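Long-range contacts in aldo-keto reductase family 1 member C1 (Caenorhabditis elegans, PDB 1QWK), which probably acts as an NADPH-dependent aldo-keto reductase that reduces the carbonyl group of aldoses and related aldehydes or ketones to an alcohol: residues L87-E93 and Q137-V141; L105-D109 and G145-A149; N157-S161 and D186-F190; L204-V210 and W222-D228; D231-L237 and K288-S292. All blocks are in the same frame, centred on the assembly; numbering follows the deposited sequence.

Contact 1 (L87-E93 and Q137-V141); sequences LAPGKLE and QFDAV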
# COMPACT_ATOMS: atom_id res chain seq x y z
N LEU A 87 -14.45 -4.26 10.70
CA LEU A 87 -13.93 -3.41 11.76
C LEU A 87 -14.91 -3.30 12.93
O LEU A 87 -14.53 -2.88 14.02
CB LEU A 87 -13.67 -2.00 11.22
CG LEU A 87 -12.69 -1.89 10.06
CD1 LEU A 87 -12.64 -0.45 9.56
CD2 LEU A 87 -11.31 -2.35 10.51
N ALA A 88 -16.16 -3.67 12.68
CA ALA A 88 -17.20 -3.62 13.71
C ALA A 88 -16.87 -4.48 14.92
O ALA A 88 -16.14 -5.47 14.81
CB ALA A 88 -18.53 -4.06 13.10
N PRO A 89 -17.42 -4.12 16.09
CA PRO A 89 -17.18 -4.87 17.33
C PRO A 89 -17.31 -6.38 17.18
O PRO A 89 -18.33 -6.89 16.69
CB PRO A 89 -18.22 -4.29 18.28
CG PRO A 89 -18.29 -2.85 17.83
CD PRO A 89 -18.34 -2.99 16.33
N GLY A 90 -16.26 -7.09 17.58
CA GLY A 90 -16.24 -8.55 17.52
C GLY A 90 -16.22 -9.19 16.14
O GLY A 90 -16.38 -10.40 16.04
N LYS A 91 -15.99 -8.40 15.10
CA LYS A 91 -15.98 -8.94 13.74
C LYS A 91 -14.60 -9.12 13.11
O LYS A 91 -14.47 -9.80 12.09
CB LYS A 91 -16.82 -8.05 12.81
CG LYS A 91 -18.26 -7.83 13.27
CD LYS A 91 -19.05 -9.12 13.31
CE LYS A 91 -20.50 -8.85 13.71
NZ LYS A 91 -21.30 -10.11 13.81
N LEU A 92 -13.57 -8.55 13.72
CA LEU A 92 -12.23 -8.63 13.15
C LEU A 92 -11.62 -10.03 13.06
O LEU A 92 -11.12 -10.43 12.00
CB LEU A 92 -11.26 -7.72 13.92
CG LEU A 92 -9.94 -7.48 13.17
CD1 LEU A 92 -10.21 -6.68 11.89
CD2 LEU A 92 -8.98 -6.72 14.07
N GLU A 93 -11.64 -10.78 14.16
CA GLU A 93 -11.04 -12.11 14.14
C GLU A 93 -11.66 -12.98 13.06
O GLU A 93 -10.95 -13.67 12.32
CB GLU A 93 -11.19 -12.78 15.50
CG GLU A 93 -10.32 -14.02 15.63
CD GLU A 93 -10.50 -14.74 16.95
OE1 GLU A 93 -10.40 -14.08 18.01
OE2 GLU A 93 -10.74 -15.96 16.92
N GLN A 137 -9.23 -4.66 18.83
CA GLN A 137 -9.38 -5.94 18.14
C GLN A 137 -8.09 -6.33 17.43
O GLN A 137 -7.76 -7.52 17.32
CB GLN A 137 -10.53 -5.89 17.14
CG GLN A 137 -11.90 -5.69 17.76
CD GLN A 137 -13.02 -5.97 16.78
OE1 GLN A 137 -13.29 -7.12 16.45
NE2 GLN A 137 -13.66 -4.91 16.29
N PHE A 138 -7.35 -5.34 16.93
CA PHE A 138 -6.10 -5.61 16.25
C PHE A 138 -5.06 -6.09 17.26
O PHE A 138 -4.27 -6.99 16.97
CB PHE A 138 -5.62 -4.36 15.50
CG PHE A 138 -6.25 -4.20 14.14
CD1 PHE A 138 -5.68 -4.80 13.02
CD2 PHE A 138 -7.49 -3.57 14.00
CE1 PHE A 138 -6.32 -4.78 11.79
CE2 PHE A 138 -8.14 -3.54 12.77
CZ PHE A 138 -7.55 -4.15 11.66
N ASP A 139 -5.09 -5.49 18.44
CA ASP A 139 -4.18 -5.88 19.51
C ASP A 139 -4.42 -7.37 19.81
O ASP A 139 -3.47 -8.14 19.97
CB ASP A 139 -4.47 -5.04 20.76
CG ASP A 139 -3.68 -5.49 21.98
OD1 ASP A 139 -2.44 -5.35 21.98
OD2 ASP A 139 -4.30 -6.01 22.94
N ALA A 140 -5.69 -7.76 19.86
CA ALA A 140 -6.06 -9.14 20.15
C ALA A 140 -5.60 -10.15 19.10
O ALA A 140 -5.07 -11.20 19.46
CB ALA A 140 -7.58 -9.24 20.32
N VAL A 141 -5.79 -9.84 17.82
CA VAL A 141 -5.37 -10.78 16.78
C VAL A 141 -3.85 -10.88 16.74
O VAL A 141 -3.30 -11.94 16.42
CB VAL A 141 -5.93 -10.38 15.38
CG1 VAL A 141 -7.45 -10.39 15.43
CG2 VAL A 141 -5.42 -9.00 14.95
O HOH W 1 -14.65 -2.03 16.64
O HOH W 2 -12.34 -9.61 16.74
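Both ends of the Gln137 side-chain amide grip the backbone of 87-93. NE2 gives Ala88 O a bond of 2.9 Å, nearly straight at 162°, and OE1 accepts from Leu92 N at 3.1 Å. The contact joins two neighbouring outer helices of the TIM barrel: Gln137 reaches out of helix 131-143 into the turn that starts helix 92-103. Ala88 O is held twice, by Lys91 N from one face of its carbonyl plane and by Gln137 NE2 from the other, which steadies the turn. Leu92 N approaches from above the plane of the Gln137 amide rather than on a lone pair of OE1, which also takes a hydrogen from a water bound to Glu93 N, the next amide along. A second water joins Leu87 O to Gln137 NE2, though its bond to NE2 is weak. The extended chain of Gln137 carries the amide far enough to meet both partners.

Beneath this polar layer the contact is apolar. Leu92 holds CG anti to its backbone N (chi1 -165°), which sends CD2 over the centre of the Phe138 ring in a CH-pi contact, 3.5 Å from CD2 to the ring centroid. Phe138 also packs on Tyr111 and Ala113 of strand 110-113, so the helices close on the barrel wall here. At the edge of that ring, Leu87 CD2 comes to 4.1 Å from Phe138 CE2.

Contact 2 (L105-D109 and G145-A149); sequences LEYVD and GLAKA
Two backbone hydrogen bonds tie the segments together, Val108 N to Leu146 O at 3.1 Å and Lys148 N to Val108 O at 2.9 Å, the second lying in the carbonyl plane. They flank a single bridge between Val108 and Ala147, whose CA also points its hydrogen at Val108 O. Near Gly145 a water gives hydrogens to both Glu106 O and Gly145 O. Gly145, with positive phi, ends helix 131-143 in a Schellman motif.

These segments lead into strands 110-113 and 150-153, adjacent in the parallel TIM-barrel sheet, so the bridge brings the two segments side by side just before the strands begin. Asp109 turns its carboxylate elsewhere, to Arg73 and to Ile78 N.

The aromatic contact is made by Lys148, whose chain bends at chi2 (-63°) and runs across one face of the Tyr107 ring. CE sits 3.7 Å from the ring centroid in a CH-pi contact, and NZ stands almost on the ring normal, 4.6 Å from the same centroid, as a cation-pi pair. With an alanine here in place of Tyr107, the lysine would probably lose the aromatic face beneath its ammonium and be set free to swing.

Among the aliphatic groups, Val108 CG2 meets Ala147 CB at 4.0 Å.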
# COMPACT_ATOMS: atom_id res chain seq x y z
N LEU A 105 -3.01 -19.66 4.37
CA LEU A 105 -1.89 -19.37 5.26
C LEU A 105 -2.29 -19.56 6.71
O LEU A 105 -3.48 -19.51 7.05
CB LEU A 105 -1.41 -17.93 5.05
CG LEU A 105 -0.93 -17.52 3.66
CD1 LEU A 105 -0.67 -16.03 3.63
CD2 LEU A 105 0.31 -18.31 3.28
N GLU A 106 -1.31 -19.77 7.58
CA GLU A 106 -1.58 -19.95 9.00
C GLU A 106 -1.54 -18.59 9.70
O GLU A 106 -2.06 -18.44 10.81
CB GLU A 106 -0.54 -20.89 9.61
CG GLU A 106 -0.58 -22.30 9.03
CD GLU A 106 -1.94 -22.96 9.15
OE1 GLU A 106 -2.45 -23.06 10.29
OE2 GLU A 106 -2.51 -23.37 8.12
N TYR A 107 -0.94 -17.62 9.04
CA TYR A 107 -0.83 -16.26 9.58
C TYR A 107 -0.41 -15.30 8.47
O TYR A 107 0.08 -15.72 7.43
CB TYR A 107 0.23 -16.23 10.69
CG TYR A 107 1.64 -16.52 10.20
CD1 TYR A 107 2.42 -15.50 9.64
CD2 TYR A 107 2.17 -17.81 10.26
CE1 TYR A 107 3.71 -15.77 9.16
CE2 TYR A 107 3.45 -18.08 9.78
CZ TYR A 107 4.21 -17.06 9.24
OH TYR A 107 5.48 -17.33 8.75
N VAL A 108 -0.63 -14.01 8.70
CA VAL A 108 -0.20 -13.00 7.73
C VAL A 108 0.89 -12.21 8.42
O VAL A 108 0.94 -12.13 9.65
CB VAL A 108 -1.35 -12.04 7.29
CG1 VAL A 108 -2.36 -12.80 6.43
CG2 VAL A 108 -2.02 -11.43 8.50
N ASP A 109 1.78 -11.62 7.64
CA ASP A 109 2.88 -10.85 8.21
C ASP A 109 2.42 -9.50 8.72
O ASP A 109 2.92 -9.01 9.73
CB ASP A 109 3.98 -10.73 7.16
CG ASP A 109 4.54 -12.10 6.76
OD1 ASP A 109 5.46 -12.60 7.45
OD2 ASP A 109 4.03 -12.68 5.78
N GLY A 145 -1.36 -14.31 17.60
CA GLY A 145 -0.39 -14.84 16.65
C GLY A 145 -0.87 -14.99 15.22
O GLY A 145 -0.20 -15.61 14.40
N LEU A 146 -2.05 -14.45 14.93
CA LEU A 146 -2.62 -14.53 13.59
C LEU A 146 -1.97 -13.54 12.63
O LEU A 146 -2.02 -13.72 11.41
CB LEU A 146 -4.13 -14.27 13.65
CG LEU A 146 -4.95 -15.30 14.44
CD1 LEU A 146 -6.41 -14.88 14.50
CD2 LEU A 146 -4.81 -16.66 13.78
N ALA A 147 -1.36 -12.50 13.18
CA ALA A 147 -0.67 -11.49 12.37
C ALA A 147 0.65 -11.16 13.05
O ALA A 147 0.69 -10.91 14.26
CB ALA A 147 -1.53 -10.24 12.25
N LYS A 148 1.74 -11.15 12.29
CA LYS A 148 3.07 -10.86 12.84
C LYS A 148 3.28 -9.38 13.13
O LYS A 148 4.25 -9.00 13.79
CB LYS A 148 4.17 -11.36 11.90
CG LYS A 148 4.14 -12.86 11.63
CD LYS A 148 4.38 -13.66 12.90
CE LYS A 148 4.52 -15.15 12.59
NZ LYS A 148 4.78 -15.96 13.82
N ALA A 149 2.37 -8.55 12.64
CA ALA A 149 2.42 -7.11 12.82
C ALA A 149 1.04 -6.56 12.48
O ALA A 149 0.30 -7.17 11.70
CB ALA A 149 3.49 -6.49 11.91
O HOH W 3 -0.71 -18.62 13.55

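Contact 3 (N157-S161 and D186-F190); sequences NDQIS and DHVDF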
# COMPACT_ATOMS: atom_id res chain seq x y z
N ASN A 157 -3.47 11.47 11.69
CA ASN A 157 -2.58 11.49 12.85
C ASN A 157 -3.30 11.41 14.19
O ASN A 157 -2.84 10.71 15.10
CB ASN A 157 -1.71 12.75 12.84
CG ASN A 157 -0.76 12.79 11.66
OD1 ASN A 157 -0.63 11.82 10.91
ND2 ASN A 157 -0.09 13.93 11.49
N ASP A 158 -4.42 12.12 14.33
CA ASP A 158 -5.16 12.11 15.58
C ASP A 158 -5.73 10.74 15.91
O ASP A 158 -5.74 10.32 17.07
CB ASP A 158 -6.29 13.14 15.54
CG ASP A 158 -5.78 14.56 15.39
OD1 ASP A 158 -4.87 14.95 16.15
OD2 ASP A 158 -6.30 15.30 14.52
N GLN A 159 -6.19 10.03 14.88
CA GLN A 159 -6.75 8.70 15.08
C GLN A 159 -5.65 7.73 15.49
O GLN A 159 -5.84 6.88 16.37
CB GLN A 159 -7.45 8.22 13.80
CG GLN A 159 -8.70 9.04 13.47
CD GLN A 159 -9.31 8.73 12.12
OE1 GLN A 159 -8.61 8.70 11.11
NE2 GLN A 159 -10.62 8.51 12.09
N ILE A 160 -4.48 7.85 14.87
CA ILE A 160 -3.37 6.98 15.23
C ILE A 160 -2.94 7.27 16.67
O ILE A 160 -2.66 6.34 17.44
CB ILE A 160 -2.18 7.15 14.27
CG1 ILE A 160 -2.58 6.66 12.88
CG2 ILE A 160 -0.96 6.38 14.79
CD1 ILE A 160 -1.53 6.86 11.80
N SER A 161 -2.88 8.55 17.04
CA SER A 161 -2.50 8.92 18.39
C SER A 161 -3.47 8.33 19.42
O SER A 161 -3.06 7.89 20.49
CB SER A 161 -2.47 10.45 18.55
OG SER A 161 -1.44 11.02 17.77
N ASP A 186 3.69 15.99 6.70
CA ASP A 186 3.21 15.96 8.08
C ASP A 186 2.99 14.54 8.60
O ASP A 186 3.40 14.22 9.71
CB ASP A 186 1.90 16.75 8.18
CG ASP A 186 1.43 16.91 9.62
OD1 ASP A 186 2.16 17.53 10.42
OD2 ASP A 186 0.33 16.42 9.95
N HIS A 187 2.35 13.70 7.80
CA HIS A 187 2.08 12.33 8.23
C HIS A 187 3.37 11.53 8.42
O HIS A 187 3.53 10.84 9.43
CB HIS A 187 1.18 11.61 7.22
CG HIS A 187 0.77 10.23 7.66
ND1 HIS A 187 -0.02 10.02 8.77
CD2 HIS A 187 1.02 9.01 7.14
CE1 HIS A 187 -0.24 8.72 8.91
NE2 HIS A 187 0.38 8.09 7.93
N VAL A 188 4.29 11.63 7.46
CA VAL A 188 5.55 10.90 7.55
C VAL A 188 6.34 11.35 8.78
O VAL A 188 6.91 10.52 9.48
CB VAL A 188 6.40 11.09 6.27
CG1 VAL A 188 7.75 10.40 6.42
CG2 VAL A 188 5.65 10.52 5.08
N ASP A 189 6.39 12.65 9.03
CA ASP A 189 7.11 13.15 10.20
C ASP A 189 6.47 12.63 11.48
O ASP A 189 7.16 12.26 12.42
CB ASP A 189 7.17 14.67 10.19
CG ASP A 189 8.09 15.21 9.11
OD1 ASP A 189 9.18 14.64 8.93
OD2 ASP A 189 7.73 16.21 8.45
N PHE A 190 5.14 12.60 11.50
CA PHE A 190 4.40 12.11 12.66
C PHE A 190 4.75 10.64 12.91
O PHE A 190 5.04 10.25 14.04
CB PHE A 190 2.90 12.24 12.43
CG PHE A 190 2.06 11.56 13.47
CD1 PHE A 190 1.81 12.18 14.69
CD2 PHE A 190 1.52 10.30 13.23
CE1 PHE A 190 1.03 11.55 15.66
CE2 PHE A 190 0.74 9.66 14.18
CZ PHE A 190 0.50 10.28 15.40
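One hydrogen bond spans the contact, from His187 ND1 to Asn157 OD1, 2.9 Å long and 161° at the hydrogen. The donor arrives nearly along the C=O axis and Asn157 OD1 lies in the imidazole plane, and the amide and ring planes are themselves only 16° apart. His187 NE2 is hydrogen-bonded to Ser174 OG on strand 173-177, which fixes the ring at both nitrogens. Asn157 ND2 comes within 3.0 Å of Asp186 OD2, but at an angle too poor for a hydrogen bond.

The Asn157 amide lies flat against Phe190, its plane nearly parallel to the ring, and Asn157 CB sits over the ring centre in a CH-pi contact, 3.8 Å from the centroid. With chi1 at 171° the Phe190 ring is thrown across toward helix 157-164. At the ring edge Ser161 OG lies 3.2 Å from Phe190 CZ.

The aliphatic part belongs to Ile160. Its CG2 meets Phe190 CE2 at 3.7 Å in the ring plane, while CD1 touches the edge of the imidazole at His187 CE1.

Helices 157-164 and 185-193 are successive outer helices of the TIM barrel, running in roughly the same direction. A single asparagine serves both neighbours: its oxygen orients the histidine, its face covers the phenylalanine, and each contact restrains the amide from turning.

Contact 4 (L204-V210 and W222-D228); sequences LGSPGRV and WAPAPSD
Gly205 faces Asp228, whose OD1 lies 3.5 Å from Gly205 CA. The backbone here has positive phi, and a beta carbon would collide with that oxygen. Asp228 OD2 bonds to Tyr181 N. Ser206 OG rests against Ser227 CB at 3.3 Å and shares a water with Asp228 OD1. Another water donates to both Pro207 O and Pro226 O and so bridges the two segments.

At Gly208 the segments draw close: its CA lies 3.2 Å from Ser227 OG, a hydroxyl that donates to Ala225 O within its own segment. Gly208 O accepts from Ala225 N at 3.1 Å, from well above the carbonyl plane, and also from Gln230 NE2.

Arg209 and Pro224 form a non-hydrogen-bonded pair of the short antiparallel ladder. The arginine extends from CG to NE and lays its guanidinium on Trp222, planes 8° apart and centres 3.7 Å apart, while CD makes a CH-pi contact with the six-membered ring. Val210 and Ala223 are the hydrogen-bonded pair, each N donating to the other's O, and Val210 CG2 packs on Ala225 CB, 3.9 Å away.

This ladder closes a hairpin-like excursion in the long loop after strand 197-201, the loop that in aldo-keto reductases commonly folds over the cofactor. Backbone bonds set its register, whereas the cation-pi stack keeps a charged group on an exposed indole without burying the charge.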
# COMPACT_ATOMS: atom_id res chain seq x y z
N LEU A 204 3.08 5.96 -8.07
CA LEU A 204 3.33 6.50 -9.40
C LEU A 204 2.43 7.66 -9.79
O LEU A 204 2.48 8.14 -10.92
CB LEU A 204 3.23 5.39 -10.45
CG LEU A 204 4.27 4.28 -10.28
CD1 LEU A 204 4.04 3.22 -11.34
CD2 LEU A 204 5.68 4.86 -10.38
N GLY A 205 1.59 8.09 -8.85
CA GLY A 205 0.70 9.21 -9.10
C GLY A 205 -0.44 9.00 -10.08
O GLY A 205 -0.91 7.89 -10.29
N SER A 206 -0.89 10.10 -10.69
CA SER A 206 -1.98 10.06 -11.65
C SER A 206 -1.52 9.64 -13.04
O SER A 206 -0.33 9.66 -13.34
CB SER A 206 -2.67 11.43 -11.70
OG SER A 206 -1.74 12.46 -11.96
N PRO A 207 -2.47 9.26 -13.92
CA PRO A 207 -2.15 8.84 -15.29
C PRO A 207 -1.23 9.84 -15.99
O PRO A 207 -1.56 11.01 -16.12
CB PRO A 207 -3.52 8.75 -15.94
CG PRO A 207 -4.37 8.27 -14.81
CD PRO A 207 -3.91 9.14 -13.66
N GLY A 208 -0.08 9.35 -16.45
CA GLY A 208 0.88 10.22 -17.11
C GLY A 208 0.78 10.30 -18.62
O GLY A 208 1.47 11.12 -19.23
N ARG A 209 -0.07 9.47 -19.21
CA ARG A 209 -0.22 9.45 -20.67
C ARG A 209 -1.66 9.29 -21.14
O ARG A 209 -2.51 8.76 -20.42
CB ARG A 209 0.60 8.31 -21.28
CG ARG A 209 2.10 8.43 -21.12
CD ARG A 209 2.79 7.31 -21.87
NE ARG A 209 4.24 7.44 -21.85
CZ ARG A 209 5.07 6.63 -22.50
NH1 ARG A 209 4.59 5.62 -23.22
NH2 ARG A 209 6.38 6.82 -22.43
N VAL A 210 -1.90 9.75 -22.36
CA VAL A 210 -3.20 9.63 -23.01
C VAL A 210 -2.86 8.94 -24.33
O VAL A 210 -2.09 9.47 -25.14
CB VAL A 210 -3.82 11.02 -23.31
CG1 VAL A 210 -5.20 10.84 -23.94
CG2 VAL A 210 -3.91 11.84 -22.04
N TRP A 222 1.14 8.72 -28.38
CA TRP A 222 0.52 9.13 -27.13
C TRP A 222 0.87 10.58 -26.83
O TRP A 222 1.75 11.16 -27.46
CB TRP A 222 1.00 8.25 -25.97
CG TRP A 222 2.50 8.27 -25.80
CD1 TRP A 222 3.41 7.48 -26.44
CD2 TRP A 222 3.25 9.15 -24.95
NE1 TRP A 222 4.68 7.81 -26.04
CE2 TRP A 222 4.61 8.83 -25.13
CE3 TRP A 222 2.90 10.18 -24.07
CZ2 TRP A 222 5.64 9.50 -24.44
CZ3 TRP A 222 3.92 10.85 -23.38
CH2 TRP A 222 5.27 10.50 -23.58
N ALA A 223 0.17 11.17 -25.86
CA ALA A 223 0.41 12.55 -25.45
C ALA A 223 0.54 12.60 -23.93
O ALA A 223 -0.14 11.87 -23.21
CB ALA A 223 -0.73 13.45 -25.90
N PRO A 224 1.44 13.46 -23.42
CA PRO A 224 1.62 13.58 -21.97
C PRO A 224 0.42 14.22 -21.28
O PRO A 224 -0.26 15.07 -21.85
CB PRO A 224 2.88 14.43 -21.85
CG PRO A 224 2.78 15.32 -23.06
CD PRO A 224 2.37 14.35 -24.14
N ALA A 225 0.16 13.80 -20.05
CA ALA A 225 -0.96 14.34 -19.27
C ALA A 225 -0.40 14.93 -17.98
O ALA A 225 0.61 14.45 -17.47
CB ALA A 225 -1.96 13.23 -18.96
N PRO A 226 -1.04 15.98 -17.43
CA PRO A 226 -0.57 16.61 -16.19
C PRO A 226 -0.50 15.56 -15.08
O PRO A 226 -1.52 15.02 -14.66
CB PRO A 226 -1.62 17.68 -15.92
CG PRO A 226 -2.86 17.11 -16.54
CD PRO A 226 -2.33 16.56 -17.84
N SER A 227 0.72 15.30 -14.60
CA SER A 227 0.91 14.28 -13.59
C SER A 227 2.33 14.26 -13.04
O SER A 227 3.22 14.91 -13.58
CB SER A 227 0.63 12.92 -14.22
OG SER A 227 1.52 12.73 -15.31
N ASP A 228 2.52 13.47 -11.98
CA ASP A 228 3.83 13.32 -11.35
C ASP A 228 4.85 12.83 -12.38
O ASP A 228 6.00 13.28 -12.41
CB ASP A 228 3.77 12.28 -10.22
CG ASP A 228 2.60 12.47 -9.28
OD1 ASP A 228 1.45 12.58 -9.75
OD2 ASP A 228 2.83 12.48 -8.05
O HOH W 4 -1.04 13.66 -9.30
O HOH W 5 -3.29 12.78 -14.88

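Contact 5 (D231-L237 and K288-S292); sequences DQNVLAL and KLEES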
# COMPACT_ATOMS: atom_id res chain seq x y z
N ASP A 231 6.30 15.62 -14.55
CA ASP A 231 6.91 16.77 -13.86
C ASP A 231 8.25 17.06 -14.52
O ASP A 231 9.04 16.14 -14.78
CB ASP A 231 7.12 16.45 -12.38
CG ASP A 231 7.81 17.58 -11.64
OD1 ASP A 231 7.11 18.49 -11.15
OD2 ASP A 231 9.05 17.57 -11.56
N GLN A 232 8.52 18.34 -14.79
CA GLN A 232 9.77 18.73 -15.45
C GLN A 232 11.01 18.27 -14.70
O GLN A 232 11.97 17.81 -15.31
CB GLN A 232 9.81 20.26 -15.63
CG GLN A 232 10.94 20.74 -16.55
CD GLN A 232 12.29 20.84 -15.85
OE1 GLN A 232 13.33 20.95 -16.51
NE2 GLN A 232 12.28 20.81 -14.52
N ASN A 233 11.00 18.41 -13.38
CA ASN A 233 12.14 18.01 -12.57
C ASN A 233 12.30 16.49 -12.57
O ASN A 233 13.43 15.98 -12.56
CB ASN A 233 11.99 18.54 -11.15
CG ASN A 233 12.05 20.06 -11.09
OD1 ASN A 233 11.29 20.70 -10.36
ND2 ASN A 233 12.96 20.64 -11.86
N VAL A 234 11.19 15.77 -12.60
CA VAL A 234 11.24 14.31 -12.64
C VAL A 234 11.87 13.85 -13.96
O VAL A 234 12.77 13.01 -13.97
CB VAL A 234 9.82 13.68 -12.52
CG1 VAL A 234 9.88 12.19 -12.83
CG2 VAL A 234 9.28 13.91 -11.11
N LEU A 235 11.39 14.42 -15.07
CA LEU A 235 11.91 14.08 -16.39
C LEU A 235 13.39 14.42 -16.51
O LEU A 235 14.16 13.68 -17.13
CB LEU A 235 11.12 14.83 -17.47
CG LEU A 235 9.62 14.49 -17.55
CD1 LEU A 235 8.94 15.37 -18.60
CD2 LEU A 235 9.45 13.02 -17.90
N ALA A 236 13.79 15.53 -15.90
CA ALA A 236 15.19 15.97 -15.93
C ALA A 236 16.07 15.00 -15.16
O ALA A 236 17.16 14.64 -15.61
CB ALA A 236 15.31 17.37 -15.34
N LEU A 237 15.61 14.58 -13.99
CA LEU A 237 16.39 13.66 -13.17
C LEU A 237 16.43 12.27 -13.81
O LEU A 237 17.42 11.55 -13.69
CB LEU A 237 15.80 13.57 -11.76
CG LEU A 237 16.56 12.70 -10.75
CD1 LEU A 237 18.00 13.18 -10.62
CD2 LEU A 237 15.85 12.75 -9.40
N LYS A 288 14.65 19.33 -5.06
CA LYS A 288 14.44 19.77 -6.43
C LYS A 288 13.14 19.20 -6.98
O LYS A 288 12.36 19.91 -7.62
CB LYS A 288 15.61 19.35 -7.32
CG LYS A 288 15.52 19.87 -8.74
CD LYS A 288 15.54 21.39 -8.76
CE LYS A 288 15.58 21.94 -10.17
NZ LYS A 288 15.70 23.42 -10.18
N LEU A 289 12.90 17.92 -6.74
CA LEU A 289 11.68 17.30 -7.23
C LEU A 289 10.43 17.89 -6.60
O LEU A 289 9.37 17.90 -7.22
CB LEU A 289 11.70 15.78 -6.98
CG LEU A 289 12.73 14.95 -7.74
CD1 LEU A 289 12.58 13.49 -7.33
CD2 LEU A 289 12.55 15.09 -9.24
N GLU A 290 10.55 18.39 -5.37
CA GLU A 290 9.40 18.96 -4.68
C GLU A 290 9.19 20.45 -4.94
O GLU A 290 8.27 21.05 -4.39
CB GLU A 290 9.54 18.73 -3.17
CG GLU A 290 9.78 17.28 -2.78
CD GLU A 290 9.93 17.10 -1.28
OE1 GLU A 290 10.53 17.98 -0.62
OE2 GLU A 290 9.47 16.06 -0.75
N GLU A 291 10.02 21.05 -5.79
CA GLU A 291 9.90 22.49 -6.05
C GLU A 291 8.58 22.95 -6.65
O GLU A 291 8.15 24.07 -6.40
CB GLU A 291 11.07 22.98 -6.91
CG GLU A 291 10.84 22.87 -8.41
CD GLU A 291 11.87 23.64 -9.22
OE1 GLU A 291 11.74 23.68 -10.46
OE2 GLU A 291 12.82 24.20 -8.61
N SER A 292 7.92 22.10 -7.45
CA SER A 292 6.65 22.49 -8.06
C SER A 292 5.60 22.78 -6.99
O SER A 292 4.66 23.55 -7.21
CB SER A 292 6.13 21.39 -8.99
OG SER A 292 5.31 20.47 -8.29
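Asp231 OD2 is gripped by two backbone amides at the start of helix 232-241: Val234 N at 3.0 Å, on the anti lone pair, and Asn233 N by a weak, bent bond. The residue is the N-cap of this helix. Its other oxygen, OD1, bonds to Tyr181 OH and lies 3.7 Å from Ser292 CB across the contact. A chi1 of 177° turns the carboxylate back over the first turn.

Asn233, in the first turn of the helix, points its amide group into the chain leaving helix 283-289. Its CG sits 3.5 Å from Lys288 O, with the Glu291 side chain crossing it at about a right angle. The Lys288 chain, bent at chi2, passes beside the amide, and NZ forms a weak salt bridge with Glu291 OE2, at 3.4 Å. A leucine in place of Asn233 would probably leave Lys288 O and the Glu291 carboxylate without the polar neighbour they now share.

Helices 232-241 and 283-289 correspond to the two extra helices that aldo-keto reductases carry outside the regular barrel repeat, and here they pack on each other.

Leu289 supplies most of the apolar surface. Its CD2 lies 3.5 Å from Asn233 O and 3.9 Å from Val234 CG2, while CD1 meets Leu237 CD2, also at 3.9 Å. Val234 continues this apolar strip toward Pro245 and Leu249 of helix 245-255.

From the N terminus, contact 1 closes a loop from 87-93 to 137-141, and contact 2, from 105-109 to 145-149, opens before it ends, so the two cross. They touch where Val141 O probably bonds to Leu146 N, and together they link helices 92-103 and 131-143 with the approaches to strands 110-113 and 150-153. The rest follow in series. Contact 3 joins the next two outer helices, 157-164 and 185-193. Contact 4 closes a short loop after strand 197-201, and contact 5 brings helix 232-241 to the chain after helix 283-289. Contacts 4 and 5 meet at Asp228 and Val234, across the chain's centre from contacts 1 and 2.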